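Local coordinates for protein beta 1-3 glucanase (Clostridium beijerinckii NCIMB 8052, PDB 5H4E) that probably hydrolyses the beta-1,3-linked glucose chains of glucans, as expected of a bacterial glycoside hydrolase of family GH64, at residues A[32-35]-A[36-39]; A[42-45]-A[46-50]; A[51-54]-A[55-58]; A[64-68]-A[69-73]. All coordinates share one frame; numbering follows the deposited sequence.

Interaction 1 of 4, residues A[32-35]-A[36-39]; sequences GKDP and DTKQ
D34 holds this tight turn together by giving one carboxylate oxygen to two successive backbone amides of the loop that follows it. D36 N lies 2.9 Å from D34 OD1 and uses the anti lone pair, making an Asx turn. T37 N reaches the same D34 OD1 at 3.3 Å, coming down 41° out of the carboxylate plane. The carboxylate can serve both because its CG is anti to the backbone N (chi1 -169°), which swings it forward over the turn. A water donates to both D34 OD1 and D36 OD2, carboxylate oxygens 4.1 Å apart, and probably eases the repulsion between their like charges. T37 packs its OG1 against D34 CB at 3.2 Å and also accepts from Q39 N, an ST turn that directly follows the Asx turn.

Behind these side chains, the backbone closes the loop: K38 N donates to D34 O at 2.8 Å, and D34 N donates to Q39 O at 3.0 Å. K38, in the left-handed region, helps turn the chain back, and its side chain curls round to bring NZ into weak bonds with P35 O and D36 O. On the flank, K33 CG rests 3.5 Å from K38 O.

The turn links strand 26-33 to its antiparallel neighbour 40-43, with G32 already paired to V41; L49 of strand 49-51 packs on D34 and P35, and I93 on K33 and K38.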
loop_
_atom_site.group_PDB
_atom_site.type_symbol
_atom_site.label_atom_id
_atom_site.label_comp_id
_atom_site.label_asym_id
_atom_site.label_seq_id
_atom_site.Cartn_x
_atom_site.Cartn_y
_atom_site.Cartn_z
ATOM N N GLY A 32 8.529 11.838 -3.377
ATOM C CA GLY A 32 8.063 12.007 -2.016
ATOM C C GLY A 32 7.954 13.474 -1.661
ATOM O O GLY A 32 7.848 14.319 -2.546
ATOM N N LYS A 33 7.964 13.778 -0.367
ATOM C CA LYS A 33 7.902 15.170 0.067
ATOM C C LYS A 33 9.084 15.554 0.944
ATOM O O LYS A 33 9.521 14.772 1.785
ATOM C CB LYS A 33 6.595 15.436 0.806
ATOM C CG LYS A 33 5.419 15.620 -0.146
ATOM C CD LYS A 33 4.133 15.096 0.453
ATOM C CE LYS A 33 3.545 16.039 1.474
ATOM N NZ LYS A 33 2.238 15.498 1.960
ATOM N N ASP A 34 9.604 16.756 0.714
ATOM C CA ASP A 34 10.590 17.348 1.600
ATOM C C ASP A 34 9.960 17.522 2.970
ATOM O O ASP A 34 8.882 18.103 3.094
ATOM C CB ASP A 34 11.075 18.693 1.056
ATOM C CG ASP A 34 12.290 19.212 1.796
ATOM O OD1 ASP A 34 12.144 19.591 2.967
ATOM O OD2 ASP A 34 13.386 19.238 1.198
ATOM N N PRO A 35 10.622 17.004 4.009
ATOM C CA PRO A 35 10.095 17.070 5.373
ATOM C C PRO A 35 9.846 18.498 5.859
ATOM O O PRO A 35 8.951 18.709 6.661
ATOM C CB PRO A 35 11.195 16.405 6.203
ATOM C CG PRO A 35 11.879 15.486 5.238
ATOM C CD PRO A 35 11.880 16.240 3.942
ATOM N N ASP A 36 10.620 19.460 5.381
ATOM C CA ASP A 36 10.498 20.823 5.885
ATOM C C ASP A 36 9.568 21.699 5.039
ATOM O O ASP A 36 8.712 22.405 5.575
ATOM C CB ASP A 36 11.884 21.451 5.987
ATOM C CG ASP A 36 12.773 20.706 6.960
ATOM O OD1 ASP A 36 12.300 20.444 8.092
ATOM O OD2 ASP A 36 13.917 20.344 6.588
ATOM N N THR A 37 9.718 21.637 3.722
ATOM C CA THR A 37 8.940 22.490 2.830
ATOM C C THR A 37 7.610 21.860 2.435
ATOM O O THR A 37 6.686 22.566 2.035
ATOM C CB THR A 37 9.726 22.823 1.539
ATOM O OG1 THR A 37 9.813 21.655 0.711
ATOM C CG2 THR A 37 11.133 23.310 1.869
ATOM N N LYS A 38 7.530 20.532 2.564
ATOM C CA LYS A 38 6.407 19.705 2.085
ATOM C C LYS A 38 6.251 19.713 0.559
ATOM O O LYS A 38 5.292 19.150 0.034
ATOM C CB LYS A 38 5.084 20.129 2.735
ATOM C CG LYS A 38 5.144 20.296 4.230
ATOM C CD LYS A 38 5.631 19.041 4.930
ATOM C CE LYS A 38 5.619 19.238 6.429
ATOM N NZ LYS A 38 6.316 20.500 6.807
ATOM N N GLN A 39 7.188 20.327 -0.157
ATOM C CA GLN A 39 7.145 20.291 -1.615
ATOM C C GLN A 39 7.298 18.842 -2.085
ATOM O O GLN A 39 8.012 18.051 -1.457
ATOM C CB GLN A 39 8.250 21.157 -2.235
ATOM C CG GLN A 39 8.138 22.678 -2.013
ATOM C CD GLN A 39 9.297 23.477 -2.659
ATOM O OE1 GLN A 39 9.797 23.137 -3.741
ATOM N NE2 GLN A 39 9.724 24.540 -1.982
HETATM O O HOH W 1 14.792 19.999 3.711
#

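Interaction 2 of 4, residues A[42-45]-A[46-50]; sequences HVDL and NGNLI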
loop_
_atom_site.group_PDB
_atom_site.type_symbol
_atom_site.label_atom_id
_atom_site.label_comp_id
_atom_site.label_asym_id
_atom_site.label_seq_id
_atom_site.Cartn_x
_atom_site.Cartn_y
_atom_site.Cartn_z
ATOM N N HIS A 42 11.680 14.688 -6.246
ATOM C CA HIS A 42 12.265 13.420 -6.654
ATOM C C HIS A 42 13.700 13.416 -6.167
ATOM O O HIS A 42 14.337 14.471 -6.066
ATOM C CB HIS A 42 12.204 13.228 -8.166
ATOM C CG HIS A 42 12.887 14.312 -8.935
ATOM N ND1 HIS A 42 14.101 14.133 -9.560
ATOM C CD2 HIS A 42 12.517 15.592 -9.186
ATOM C CE1 HIS A 42 14.453 15.256 -10.160
ATOM N NE2 HIS A 42 13.511 16.155 -9.948
ATOM N N VAL A 43 14.205 12.232 -5.856
ATOM C CA VAL A 43 15.545 12.095 -5.307
ATOM C C VAL A 43 16.545 11.899 -6.433
ATOM O O VAL A 43 16.366 11.015 -7.279
ATOM C CB VAL A 43 15.628 10.904 -4.330
ATOM C CG1 VAL A 43 16.974 10.880 -3.631
ATOM C CG2 VAL A 43 14.501 10.971 -3.340
ATOM N N ASP A 44 17.608 12.698 -6.460
ATOM C CA ASP A 44 18.583 12.519 -7.523
ATOM C C ASP A 44 19.549 11.407 -7.117
ATOM O O ASP A 44 19.327 10.717 -6.105
ATOM C CB ASP A 44 19.304 13.848 -7.873
ATOM C CG ASP A 44 20.256 14.365 -6.769
ATOM O OD1 ASP A 44 20.572 13.637 -5.812
ATOM O OD2 ASP A 44 20.708 15.532 -6.886
ATOM N N LEU A 45 20.607 11.219 -7.896
ATOM C CA LEU A 45 21.496 10.082 -7.669
ATOM C C LEU A 45 22.380 10.250 -6.428
ATOM O O LEU A 45 23.021 9.294 -5.977
ATOM C CB LEU A 45 22.369 9.839 -8.896
ATOM C CG LEU A 45 21.643 9.440 -10.182
ATOM C CD1 LEU A 45 22.641 9.234 -11.315
ATOM C CD2 LEU A 45 20.794 8.182 -9.951
ATOM N N ASN A 46 22.411 11.447 -5.862
ATOM C CA ASN A 46 23.240 11.671 -4.680
ATOM C C ASN A 46 22.420 11.917 -3.415
ATOM O O ASN A 46 22.964 12.319 -2.382
ATOM C CB ASN A 46 24.204 12.840 -4.916
ATOM C CG ASN A 46 25.118 12.606 -6.102
ATOM O OD1 ASN A 46 25.916 11.665 -6.109
ATOM N ND2 ASN A 46 25.002 13.455 -7.113
ATOM N N GLY A 47 21.115 11.687 -3.483
ATOM C CA GLY A 47 20.281 11.821 -2.302
ATOM C C GLY A 47 19.675 13.186 -2.042
ATOM O O GLY A 47 19.065 13.410 -1.002
ATOM N N ASN A 48 19.837 14.115 -2.977
ATOM C CA ASN A 48 19.213 15.431 -2.843
ATOM C C ASN A 48 17.720 15.413 -3.156
ATOM O O ASN A 48 17.286 14.737 -4.095
ATOM C CB ASN A 48 19.909 16.441 -3.768
ATOM C CG ASN A 48 21.371 16.578 -3.464
ATOM O OD1 ASN A 48 21.741 17.097 -2.407
ATOM N ND2 ASN A 48 22.220 16.113 -4.377
ATOM N N LEU A 49 16.933 16.170 -2.391
ATOM C CA LEU A 49 15.498 16.243 -2.665
ATOM C C LEU A 49 15.234 17.392 -3.642
ATOM O O LEU A 49 15.112 18.536 -3.230
ATOM C CB LEU A 49 14.696 16.432 -1.378
ATOM C CG LEU A 49 14.879 15.339 -0.326
ATOM C CD1 LEU A 49 13.882 15.516 0.812
ATOM C CD2 LEU A 49 14.762 13.949 -0.951
ATOM N N ILE A 50 15.150 17.074 -4.932
ATOM C CA ILE A 50 14.929 18.101 -5.960
ATOM C C ILE A 50 13.444 18.384 -6.135
ATOM O O ILE A 50 12.682 17.478 -6.485
ATOM C CB ILE A 50 15.490 17.691 -7.326
ATOM C CG1 ILE A 50 16.908 17.137 -7.196
ATOM C CG2 ILE A 50 15.465 18.878 -8.276
ATOM C CD1 ILE A 50 17.906 18.151 -6.637
HETATM O O HOH W 2 23.634 15.691 -7.576
#
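D44 and N48 meet across the mouth of a short turn, and the carboxylate of D44 can be followed outward from its root. Its CB sits 4.1 Å from I50 CG1, a loose apolar touch. Beyond CG, OD1 takes two backbone amides: N46 N at 2.9 Å, which makes an Asx turn, and N48 N at 3.0 Å. They arrive from opposite faces of the carboxylate plane, so the oxygen is clamped between them. OD2 accepts from N48 ND2 at 3.0 Å through its syn lone pair, with the amide turned 86° from the carboxylate plane, and a water joins OD2 to N46 ND2.

The frame is a beta hairpin of strands 40-43 and 49-51, closed by a type I turn from D44 to G47 with a G1 bulge: D44 N bonds to N48 O, while G47, with a positive phi, returns a weak bond to D44 O.

Farther along, H42 and I50 form a hydrogen-bonded pair, and I50 CB lies over one face of the H42 ring, 4.0 Å from its centroid, a CH-pi contact; the ring also stacks with Y77. On the other face of the sheet, V43 CG2 and L49 CD2 lie side by side at 3.8 Å, next to I92.

Interaction 3 of 4, residues A[51-54]-A[55-58]; sequences PMKI and SDND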
loop_
_atom_site.group_PDB
_atom_site.type_symbol
_atom_site.label_atom_id
_atom_site.label_comp_id
_atom_site.label_asym_id
_atom_site.label_seq_id
_atom_site.Cartn_x
_atom_site.Cartn_y
_atom_site.Cartn_z
ATOM N N PRO A 51 13.022 19.637 -5.905
ATOM C CA PRO A 51 11.600 19.979 -6.061
ATOM C C PRO A 51 11.055 19.607 -7.433
ATOM O O PRO A 51 11.722 19.851 -8.437
ATOM C CB PRO A 51 11.582 21.499 -5.871
ATOM C CG PRO A 51 12.785 21.771 -5.014
ATOM C CD PRO A 51 13.826 20.806 -5.506
ATOM N N MET A 52 9.876 18.994 -7.478
ATOM C CA MET A 52 9.227 18.794 -8.764
ATOM C C MET A 52 8.747 20.135 -9.301
ATOM O O MET A 52 8.209 20.962 -8.560
ATOM C CB MET A 52 8.042 17.834 -8.661
ATOM C CG MET A 52 8.395 16.409 -8.304
ATOM S SD MET A 52 6.899 15.407 -8.366
ATOM C CE MET A 52 7.463 13.936 -7.514
ATOM N N LYS A 53 8.928 20.330 -10.594
ATOM C CA LYS A 53 8.382 21.492 -11.271
ATOM C C LYS A 53 7.640 21.058 -12.537
ATOM O O LYS A 53 8.134 20.211 -13.289
ATOM C CB LYS A 53 9.496 22.485 -11.602
ATOM C CG LYS A 53 10.656 21.906 -12.397
ATOM C CD LYS A 53 11.725 22.967 -12.613
ATOM C CE LYS A 53 13.127 22.383 -12.654
ATOM N NZ LYS A 53 13.453 21.634 -13.918
ATOM N N ILE A 54 6.463 21.647 -12.765
ATOM C CA ILE A 54 5.652 21.361 -13.959
ATOM C C ILE A 54 6.470 21.312 -15.260
ATOM O O ILE A 54 6.149 20.570 -16.186
ATOM C CB ILE A 54 4.518 22.403 -14.129
ATOM C CG1 ILE A 54 3.505 21.919 -15.160
ATOM C CG2 ILE A 54 5.062 23.775 -14.521
ATOM C CD1 ILE A 54 2.539 20.922 -14.593
ATOM N N SER A 55 7.550 22.079 -15.317
ATOM C CA SER A 55 8.379 22.131 -16.509
ATOM C C SER A 55 9.159 20.834 -16.755
ATOM O O SER A 55 9.710 20.634 -17.833
ATOM C CB SER A 55 9.331 23.329 -16.416
ATOM O OG SER A 55 9.654 23.638 -15.069
ATOM N N ASP A 56 9.191 19.948 -15.763
ATOM C CA ASP A 56 9.911 18.679 -15.895
ATOM C C ASP A 56 9.317 17.749 -16.956
ATOM O O ASP A 56 10.030 16.919 -17.523
ATOM C CB ASP A 56 9.963 17.958 -14.543
ATOM C CG ASP A 56 10.938 18.608 -13.578
ATOM O OD1 ASP A 56 11.971 19.121 -14.061
ATOM O OD2 ASP A 56 10.672 18.612 -12.350
ATOM N N ASN A 57 8.023 17.894 -17.233
ATOM C CA ASN A 57 7.363 17.079 -18.256
ATOM C C ASN A 57 7.969 17.283 -19.648
ATOM O O ASN A 57 7.970 16.372 -20.476
ATOM C CB ASN A 57 5.866 17.389 -18.300
ATOM C CG ASN A 57 5.138 16.965 -17.040
ATOM O OD1 ASN A 57 5.516 15.996 -16.377
ATOM N ND2 ASN A 57 4.081 17.689 -16.706
ATOM N N ASP A 58 8.501 18.476 -19.900
ATOM C CA ASP A 58 8.966 18.832 -21.243
ATOM C C ASP A 58 10.479 18.983 -21.357
ATOM O O ASP A 58 11.004 19.130 -22.462
ATOM C CB ASP A 58 8.310 20.137 -21.696
ATOM C CG ASP A 58 6.809 20.040 -21.765
ATOM O OD1 ASP A 58 6.308 19.039 -22.321
ATOM O OD2 ASP A 58 6.130 20.968 -21.265
HETATM O O HOH W 3 13.050 18.564 -11.053
HETATM O O HOH W 4 3.552 20.083 -18.367
#
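K53 and D56 meet where an extended run from P51 to K53 turns into a single 3-10 coil. K53 O accepts from D56 N at 2.7 Å, the donor standing 35° out of the carbonyl plane. One residue on, I54 O takes a weak bond from N57 N, and S55 O then receives D58 N, so the i to i+3 pattern occurs three times in succession.

The side chain of D56 returns to the start of this coil and grips K53 at both ends. D56 OD2 accepts from K53 N at 3.0 Å, met 45° out of the carboxylate plane, while D56 OD1 forms a salt bridge with K53 NZ at 2.9 Å, on the syn side but tilted out of that plane. The lysine chain crosses the aspartate at about a right angle, and its bend at chi4 (74°) brings the ammonium round to the acid. Along the way K53 CG passes 3.3 Å from D56 OD2, and S55 OG lies beside K53 CD. D56 OD2 is further held by Y77 OH and by a water that also donates to P51 O. N57 bonds beyond the coil: its ND2 donates to V109 O, and a second water accepts from that nitrogen and donates weakly to I54 O.

The coil lies in the connection from strand 49-51 to strand 63-67. M52 precedes it, bonded through its backbone to F40 of strand 40-43 and resting its side chain on Y77.

Interaction 4 of 4, residues A[64-68]-A[69-73]; sequences TKTTP and DGTFN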
loop_
_atom_site.group_PDB
_atom_site.type_symbol
_atom_site.label_atom_id
_atom_site.label_comp_id
_atom_site.label_asym_id
_atom_site.label_seq_id
_atom_site.Cartn_x
_atom_site.Cartn_y
_atom_site.Cartn_z
ATOM N N THR A 64 7.571 10.431 -23.921
ATOM C CA THR A 64 6.367 10.734 -24.674
ATOM C C THR A 64 5.598 9.447 -24.937
ATOM O O THR A 64 6.193 8.395 -25.183
ATOM C CB THR A 64 6.695 11.435 -25.996
ATOM O OG1 THR A 64 7.554 12.549 -25.730
ATOM C CG2 THR A 64 5.426 11.936 -26.676
ATOM N N LYS A 65 4.274 9.525 -24.862
ATOM C CA LYS A 65 3.438 8.346 -25.074
ATOM C C LYS A 65 2.129 8.723 -25.757
ATOM O O LYS A 65 1.503 9.728 -25.407
ATOM C CB LYS A 65 3.164 7.645 -23.738
ATOM C CG LYS A 65 2.186 6.476 -23.808
ATOM C CD LYS A 65 2.806 5.238 -24.427
ATOM C CE LYS A 65 1.835 4.051 -24.347
ATOM N NZ LYS A 65 2.227 2.927 -25.268
ATOM N N THR A 66 1.729 7.927 -26.744
ATOM C CA THR A 66 0.418 8.088 -27.369
ATOM C C THR A 66 -0.575 7.076 -26.817
ATOM O O THR A 66 -0.383 5.868 -26.973
ATOM C CB THR A 66 0.495 7.927 -28.892
ATOM O OG1 THR A 66 1.392 8.910 -29.429
ATOM C CG2 THR A 66 -0.900 8.081 -29.512
ATOM N N THR A 67 -1.628 7.573 -26.168
ATOM C CA THR A 67 -2.682 6.725 -25.620
ATOM C C THR A 67 -3.921 6.882 -26.503
ATOM O O THR A 67 -3.907 7.692 -27.432
ATOM C CB THR A 67 -2.996 7.095 -24.146
ATOM O OG1 THR A 67 -3.701 8.338 -24.094
ATOM C CG2 THR A 67 -1.717 7.217 -23.351
ATOM N N PRO A 68 -4.993 6.108 -26.245
ATOM C CA PRO A 68 -6.189 6.361 -27.069
ATOM C C PRO A 68 -6.742 7.793 -26.925
ATOM O O PRO A 68 -7.531 8.237 -27.763
ATOM C CB PRO A 68 -7.196 5.321 -26.545
ATOM C CG PRO A 68 -6.328 4.185 -26.088
ATOM C CD PRO A 68 -5.098 4.841 -25.493
ATOM N N ASP A 69 -6.321 8.508 -25.885
ATOM C CA ASP A 69 -6.875 9.827 -25.607
ATOM C C ASP A 69 -5.994 10.969 -26.103
ATOM O O ASP A 69 -6.373 12.138 -25.986
ATOM C CB ASP A 69 -7.133 9.986 -24.108
ATOM C CG ASP A 69 -8.295 9.138 -23.629
ATOM O OD1 ASP A 69 -9.141 8.742 -24.473
ATOM O OD2 ASP A 69 -8.378 8.889 -22.407
ATOM N N GLY A 70 -4.837 10.636 -26.675
ATOM C CA GLY A 70 -3.936 11.650 -27.203
ATOM C C GLY A 70 -2.458 11.339 -27.023
ATOM O O GLY A 70 -2.091 10.233 -26.617
ATOM N N THR A 71 -1.612 12.325 -27.329
ATOM C CA THR A 71 -0.160 12.211 -27.172
ATOM C C THR A 71 0.347 13.205 -26.109
ATOM O O THR A 71 0.013 14.394 -26.156
ATOM C CB THR A 71 0.554 12.457 -28.518
ATOM O OG1 THR A 71 0.118 11.477 -29.463
ATOM C CG2 THR A 71 2.081 12.379 -28.377
ATOM N N PHE A 72 1.134 12.723 -25.143
ATOM C CA PHE A 72 1.594 13.583 -24.051
ATOM C C PHE A 72 3.072 13.398 -23.690
ATOM O O PHE A 72 3.669 12.356 -23.975
ATOM C CB PHE A 72 0.749 13.345 -22.794
ATOM C CG PHE A 72 -0.710 13.114 -23.069
ATOM C CD1 PHE A 72 -1.593 14.182 -23.156
ATOM C CD2 PHE A 72 -1.205 11.823 -23.223
ATOM C CE1 PHE A 72 -2.949 13.974 -23.402
ATOM C CE2 PHE A 72 -2.560 11.605 -23.471
ATOM C CZ PHE A 72 -3.433 12.687 -23.560
ATOM N N ASN A 73 3.641 14.420 -23.047
ATOM C CA ASN A 73 5.004 14.382 -22.508
ATOM C C ASN A 73 5.008 14.155 -20.996
ATOM O O ASN A 73 4.174 14.709 -20.278
ATOM C CB ASN A 73 5.754 15.688 -22.804
ATOM C CG ASN A 73 6.133 15.841 -24.269
ATOM O OD1 ASN A 73 6.054 14.895 -25.053
ATOM N ND2 ASN A 73 6.578 17.041 -24.636
HETATM O O HOH W 5 -10.047 10.010 -26.615
#
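K65 and F72 form a hydrogen-bonded pair at the centre of two antiparallel strands, 64-67 and 70-73, whose axes come within 4.7 Å and run at 160° to each other. T64, T66, T71 and N73 line one face. There T66 OG1 and T71 OG1 share a hydrogen bond of 2.9 Å, in which either may donate, and T64 OG1 donates to N73 OD1 at 2.9 Å from 41° above the carbonyl plane. Between these two polar pairs the methyls T64 CG2 and T71 CG2 touch diagonally at 3.8 Å.

The motif is a two-residue beta hairpin: T67 and G70 bond to each other in both directions, and P68 and D69 occupy the corner of a type I turn. T67 OG1, lying between its backbone N and carbonyl carbon (chi1 73°), is turned to accept from D69 N at 3.2 Å, making an ST turn.

On the opposite face this same OG1 meets the edge of the F72 ring, near its plane, 3.5 Å from CE2. The ring reaches back along its own strand to lie over G70, whose CA is 3.8 Å from F72 CZ. N73 ND2 bonds to D58 OD1, and K108 NZ to N73 O. A water spans P68 O and D69 OD1 at the tip.

The four contacts follow one another along the chain, each a local turn. Interactions 1 and 2, with centres 12 Å apart, make successive reversals in one antiparallel sheet: the first joins strand 26-33 to 40-43, the second joins 40-43 to 49-51, and L49 packs on the loop of the first. The chain then leaves that sheet through interaction 3, centred 14 Å from interaction 2, where P51 touches Q39 of interaction 1. Interaction 4, a separate two-stranded hairpin, has its centre 18 Å from that of interaction 3 and is tied back by the probable bond from N73 to D58. Interactions 1 and 4 lie 30 Å apart, so the series runs from the larger sheet out to a separate hairpin.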